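Local structure of BauA (Acinetobacter baumannii, 6HCP) at residues His599-Ala613 against Gly628-Asn642. The protein probably takes up ferric preacinetobactin across the outer membrane as a TonB-dependent siderophore receptor. Residues are numbered along the deposited sequence; the frame is centred on the assembly and turned at random. Where two conformers were deposited one is given.
Sequences HTAVAVPKNQAKLGA and GNINAVSKQYINAEN. With C8E ((hydroxyethyloxy)tri(ethyloxy)octane), chain B; C8E ((hydroxyethyloxy)tri(ethyloxy)octane), chain C.
A609 and L611 pair with A632 and I630 in an antiparallel hairpin of the transmembrane beta-barrel of this TonB-dependent receptor, where the axes of strands 607-613 and 628-633 approach to 4.8 Å. Paired N-H...O=C bonds join A609 with A632, L611 with I630 and A613 with G628, and alternate with the non-hydrogen-bonded pairs Q608-V633, K610-N631 and G612-N629. The two faces differ sharply. On that of A609, L611, I630 and A632, L611 CB meets I630 CG2 at 3.9 Å, and detergent (C8E) chains lie against A609, L611 and A613, as expected of the lipid-facing side; I630 also packs on F186 of a second subunit. On the other face, Q608 and K610 turn inward to the plug: the extended K610 chain runs alongside N631, CE 3.5 Å from OD1, and delivers NZ to the carbonyl oxygens of A85, D88 and I91.

Towards the N-terminal side of N607 the regular pairing ends: S634 N still donates to N607 O, but N607 N is taken by S634 OG instead of a carbonyl, at 2.9 Å. A water joins this hydroxyl to K606 N and K635 O. Q636 CG lies against A603 O and the P605 ring; NE2 donates to S634 O, while OE1 takes R649 and a water shared with A603 O. Another water donates to A601 O and V604 O and accepts from Y637 N, bridging the two segments.

At the far end the N642 amide clamps the backbone of T600: OD1 accepts from T600 N at 2.8 Å, and ND2 gives a nearly straight bond (176°) to T600 O. ND2 also reaches N639 O, so three bonds fix the amide's rotation, and its CG sits 3.7 Å above the centre of the Y637 ring. Beside it, H599 ND1 donates within its ring plane to a lone pair of A640 O, 2.7 Å away.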
# COMPACT_ATOMS: atom_id res chain seq x y z
N HIS A 599 -15.21 -20.25 32.81
CA HIS A 599 -14.64 -19.18 31.96
C HIS A 599 -13.97 -19.79 30.72
O HIS A 599 -13.74 -21.01 30.64
CB HIS A 599 -13.66 -18.33 32.76
CG HIS A 599 -14.30 -17.46 33.79
ND1 HIS A 599 -13.58 -16.56 34.55
CD2 HIS A 599 -15.59 -17.37 34.22
CE1 HIS A 599 -14.40 -15.94 35.39
NE2 HIS A 599 -15.63 -16.44 35.22
N THR A 600 -13.69 -18.94 29.74
CA THR A 600 -13.00 -19.34 28.52
C THR A 600 -11.50 -19.19 28.75
O THR A 600 -11.05 -18.24 29.38
CB THR A 600 -13.47 -18.49 27.33
OG1 THR A 600 -14.86 -18.72 27.16
CG2 THR A 600 -12.73 -18.78 26.05
N ALA A 601 -10.72 -20.16 28.28
CA ALA A 601 -9.27 -20.13 28.39
C ALA A 601 -8.73 -18.90 27.66
O ALA A 601 -9.34 -18.44 26.68
CB ALA A 601 -8.67 -21.39 27.84
N VAL A 602 -7.56 -18.44 28.11
CA VAL A 602 -6.93 -17.26 27.52
C VAL A 602 -6.33 -17.60 26.15
O VAL A 602 -6.11 -18.77 25.81
CB VAL A 602 -5.85 -16.66 28.45
CG1 VAL A 602 -6.44 -16.18 29.78
CG2 VAL A 602 -4.71 -17.64 28.67
N ALA A 603 -6.11 -16.55 25.36
CA ALA A 603 -5.15 -16.48 24.25
C ALA A 603 -5.77 -16.97 22.94
O ALA A 603 -5.41 -16.45 21.88
CB ALA A 603 -3.87 -17.21 24.58
N VAL A 604 -6.53 -18.06 22.99
CA VAL A 604 -6.98 -18.74 21.78
C VAL A 604 -8.34 -18.21 21.36
O VAL A 604 -9.20 -17.94 22.20
CB VAL A 604 -7.00 -20.26 21.96
CG1 VAL A 604 -5.59 -20.80 22.08
CG2 VAL A 604 -7.88 -20.69 23.12
N PRO A 605 -8.60 -18.11 20.04
CA PRO A 605 -9.92 -17.73 19.54
C PRO A 605 -10.84 -18.94 19.52
O PRO A 605 -10.38 -20.07 19.33
CB PRO A 605 -9.63 -17.27 18.10
CG PRO A 605 -8.43 -18.07 17.70
CD PRO A 605 -7.61 -18.25 18.96
N LYS A 606 -12.15 -18.70 19.61
CA LYS A 606 -13.12 -19.78 19.50
C LYS A 606 -13.42 -20.13 18.04
O LYS A 606 -13.71 -21.26 17.73
CB LYS A 606 -14.41 -19.43 20.23
CG LYS A 606 -14.23 -19.41 21.74
CD LYS A 606 -15.50 -19.07 22.49
CE LYS A 606 -16.41 -20.25 22.70
NZ LYS A 606 -17.28 -20.00 23.88
N ASN A 607 -13.27 -19.16 17.14
CA ASN A 607 -13.59 -19.39 15.71
C ASN A 607 -12.35 -19.06 14.87
O ASN A 607 -11.81 -17.99 15.01
CB ASN A 607 -14.78 -18.54 15.25
CG ASN A 607 -16.02 -18.72 16.11
OD1 ASN A 607 -16.29 -19.81 16.58
ND2 ASN A 607 -16.90 -17.75 16.11
N GLN A 608 -12.07 -19.91 13.88
CA GLN A 608 -11.06 -19.62 12.86
C GLN A 608 -11.58 -20.04 11.49
O GLN A 608 -12.23 -21.08 11.35
CB GLN A 608 -9.75 -20.36 13.11
CG GLN A 608 -9.03 -19.98 14.39
CD GLN A 608 -7.59 -20.44 14.31
OE1 GLN A 608 -7.00 -20.48 13.24
NE2 GLN A 608 -7.11 -21.03 15.38
N ALA A 609 -11.25 -19.24 10.49
CA ALA A 609 -11.48 -19.57 9.10
C ALA A 609 -10.25 -19.16 8.30
O ALA A 609 -9.77 -18.02 8.43
CB ALA A 609 -12.70 -18.84 8.59
N LYS A 610 -9.66 -20.13 7.60
CA LYS A 610 -8.47 -19.90 6.84
C LYS A 610 -8.67 -20.48 5.44
O LYS A 610 -9.18 -21.57 5.29
CB LYS A 610 -7.26 -20.54 7.52
CG LYS A 610 -6.82 -19.88 8.81
CD LYS A 610 -5.71 -20.61 9.55
CE LYS A 610 -5.31 -19.90 10.82
NZ LYS A 610 -4.33 -20.67 11.60
N LEU A 611 -8.15 -19.77 4.43
CA LEU A 611 -8.18 -20.28 3.07
C LEU A 611 -6.97 -19.74 2.31
O LEU A 611 -6.73 -18.53 2.30
CB LEU A 611 -9.48 -19.86 2.38
CG LEU A 611 -9.65 -20.36 0.95
CD1 LEU A 611 -9.56 -21.87 0.90
CD2 LEU A 611 -10.98 -19.88 0.37
N GLY A 612 -6.22 -20.66 1.71
CA GLY A 612 -5.15 -20.33 0.81
C GLY A 612 -5.44 -20.92 -0.56
O GLY A 612 -5.85 -22.08 -0.68
N ALA A 613 -5.40 -20.07 -1.58
CA ALA A 613 -5.73 -20.48 -2.93
C ALA A 613 -4.57 -20.08 -3.84
O ALA A 613 -3.91 -19.06 -3.59
CB ALA A 613 -7.02 -19.83 -3.39
N GLY A 628 -3.43 -16.13 -2.92
CA GLY A 628 -4.01 -15.32 -1.86
C GLY A 628 -4.36 -16.19 -0.65
O GLY A 628 -4.69 -17.37 -0.78
N ASN A 629 -4.30 -15.56 0.52
CA ASN A 629 -4.67 -16.17 1.78
C ASN A 629 -5.54 -15.20 2.58
O ASN A 629 -5.25 -13.99 2.63
CB ASN A 629 -3.44 -16.52 2.61
CG ASN A 629 -2.71 -17.73 2.07
OD1 ASN A 629 -1.93 -17.59 1.14
ND2 ASN A 629 -2.89 -18.87 2.72
N ILE A 630 -6.55 -15.76 3.24
CA ILE A 630 -7.29 -15.06 4.27
C ILE A 630 -7.24 -15.88 5.56
O ILE A 630 -7.21 -17.10 5.55
CB ILE A 630 -8.74 -14.80 3.81
CG1 ILE A 630 -9.51 -13.94 4.81
CG2 ILE A 630 -9.47 -16.10 3.53
CD1 ILE A 630 -10.77 -13.32 4.24
N ASN A 631 -7.15 -15.16 6.68
CA ASN A 631 -7.01 -15.73 8.00
C ASN A 631 -7.88 -14.89 8.94
O ASN A 631 -7.55 -13.76 9.21
CB ASN A 631 -5.53 -15.77 8.40
CG ASN A 631 -5.27 -16.03 9.87
OD1 ASN A 631 -6.15 -16.47 10.60
ND2 ASN A 631 -4.08 -15.68 10.35
N ALA A 632 -9.05 -15.42 9.31
CA ALA A 632 -10.03 -14.72 10.11
C ALA A 632 -10.22 -15.45 11.43
O ALA A 632 -10.57 -16.64 11.45
CB ALA A 632 -11.34 -14.62 9.37
N VAL A 633 -10.06 -14.72 12.54
CA VAL A 633 -10.31 -15.29 13.86
C VAL A 633 -11.20 -14.34 14.67
O VAL A 633 -11.23 -13.15 14.44
CB VAL A 633 -9.01 -15.61 14.61
CG1 VAL A 633 -8.08 -16.46 13.76
CG2 VAL A 633 -8.29 -14.37 15.10
N SER A 634 -11.84 -14.92 15.70
CA SER A 634 -12.69 -14.21 16.63
C SER A 634 -11.86 -13.77 17.85
O SER A 634 -10.64 -13.92 17.89
CB SER A 634 -13.86 -15.05 17.02
OG SER A 634 -13.45 -16.29 17.56
N LYS A 635 -12.54 -13.19 18.84
CA LYS A 635 -11.86 -12.54 19.95
C LYS A 635 -11.11 -13.56 20.81
O LYS A 635 -11.45 -14.75 20.82
CB LYS A 635 -12.88 -11.76 20.77
CG LYS A 635 -13.90 -12.59 21.53
CD LYS A 635 -14.67 -11.69 22.50
CE LYS A 635 -15.64 -12.43 23.39
NZ LYS A 635 -16.15 -11.52 24.45
N GLN A 636 -10.15 -13.06 21.59
CA GLN A 636 -9.43 -13.89 22.57
C GLN A 636 -9.44 -13.17 23.92
O GLN A 636 -9.21 -11.96 24.00
CB GLN A 636 -7.99 -14.16 22.14
CG GLN A 636 -7.83 -14.47 20.65
CD GLN A 636 -7.34 -13.29 19.85
OE1 GLN A 636 -6.26 -12.78 20.11
NE2 GLN A 636 -8.15 -12.82 18.91
N TYR A 637 -9.59 -13.95 24.99
CA TYR A 637 -9.46 -13.43 26.32
C TYR A 637 -8.00 -13.30 26.69
O TYR A 637 -7.15 -14.17 26.38
CB TYR A 637 -10.23 -14.30 27.32
CG TYR A 637 -11.72 -14.11 27.21
CD1 TYR A 637 -12.31 -12.95 27.66
CD2 TYR A 637 -12.49 -15.00 26.48
CE1 TYR A 637 -13.66 -12.72 27.48
CE2 TYR A 637 -13.84 -14.78 26.29
CZ TYR A 637 -14.44 -13.66 26.84
OH TYR A 637 -15.76 -13.40 26.62
N ILE A 638 -7.72 -12.27 27.48
CA ILE A 638 -6.36 -11.96 27.90
C ILE A 638 -6.12 -12.44 29.34
O ILE A 638 -4.97 -12.71 29.72
CB ILE A 638 -6.09 -10.45 27.69
CG1 ILE A 638 -6.14 -10.12 26.19
CG2 ILE A 638 -4.76 -10.01 28.31
CD1 ILE A 638 -5.25 -11.00 25.32
N ASN A 639 -7.19 -12.56 30.12
CA ASN A 639 -7.06 -13.11 31.50
C ASN A 639 -8.14 -14.15 31.76
O ASN A 639 -9.13 -14.23 31.05
CB ASN A 639 -7.08 -12.03 32.58
CG ASN A 639 -8.35 -11.20 32.62
OD1 ASN A 639 -9.37 -11.54 32.02
ND2 ASN A 639 -8.29 -10.07 33.31
N ALA A 640 -7.87 -15.02 32.73
CA ALA A 640 -8.72 -16.17 33.03
C ALA A 640 -10.02 -15.71 33.69
O ALA A 640 -11.01 -16.43 33.68
CB ALA A 640 -7.96 -17.15 33.90
N GLU A 641 -9.98 -14.51 34.28
CA GLU A 641 -11.19 -13.85 34.82
C GLU A 641 -12.13 -13.42 33.69
O GLU A 641 -13.31 -13.14 33.93
CB GLU A 641 -10.81 -12.63 35.66
CG GLU A 641 -10.04 -12.97 36.93
CD GLU A 641 -8.60 -13.44 36.73
OE1 GLU A 641 -7.95 -12.99 35.74
OE2 GLU A 641 -8.18 -14.36 37.49
N ASN A 642 -11.61 -13.37 32.46
CA ASN A 642 -12.36 -13.01 31.26
C ASN A 642 -12.90 -11.57 31.37
O ASN A 642 -13.93 -11.26 30.78
CB ASN A 642 -13.49 -13.98 30.94
CG ASN A 642 -13.09 -15.36 30.46
OD1 ASN A 642 -13.96 -16.15 30.13
ND2 ASN A 642 -11.80 -15.68 30.40
C1 C8E B . -17.23 -27.20 10.95
C2 C8E B . -17.75 -25.80 10.81
C3 C8E B . -17.04 -24.82 11.73
C4 C8E B . -17.56 -23.40 11.50
C5 C8E B . -16.77 -22.35 12.26
C6 C8E B . -16.91 -20.97 11.62
C7 C8E B . -15.89 -19.99 12.19
C8 C8E B . -15.66 -18.76 11.30
O9 C8E B . -15.35 -17.60 12.07
C10 C8E B . -14.30 -16.75 11.61
C11 C8E B . -14.06 -15.58 12.55
O12 C8E B . -14.73 -14.38 12.17
C13 C8E B . -15.65 -13.91 13.20
C14 C8E B . -15.21 -12.58 13.87
O15 C8E B . -15.54 -12.42 15.29
C16 C8E B . -14.80 -11.34 15.94
C17 C8E B . -15.01 -11.16 17.48
O18 C8E B . -14.39 -9.89 17.85
C1 C8E C . -6.25 -10.57 -2.31
C2 C8E C . -6.90 -11.93 -2.17
C3 C8E C . -6.66 -12.43 -0.76
C4 C8E C . -7.70 -13.45 -0.31
C5 C8E C . -7.76 -14.66 -1.22
C6 C8E C . -8.09 -15.92 -0.45
C7 C8E C . -8.59 -17.03 -1.37
C8 C8E C . -8.72 -16.53 -2.81
O HOH W 1 -9.76 -16.81 24.57
O HOH W 2 -4.20 -14.18 21.20
O HOH W 3 -13.54 -16.14 20.20
O HOH W 4 -2.01 -19.26 -1.11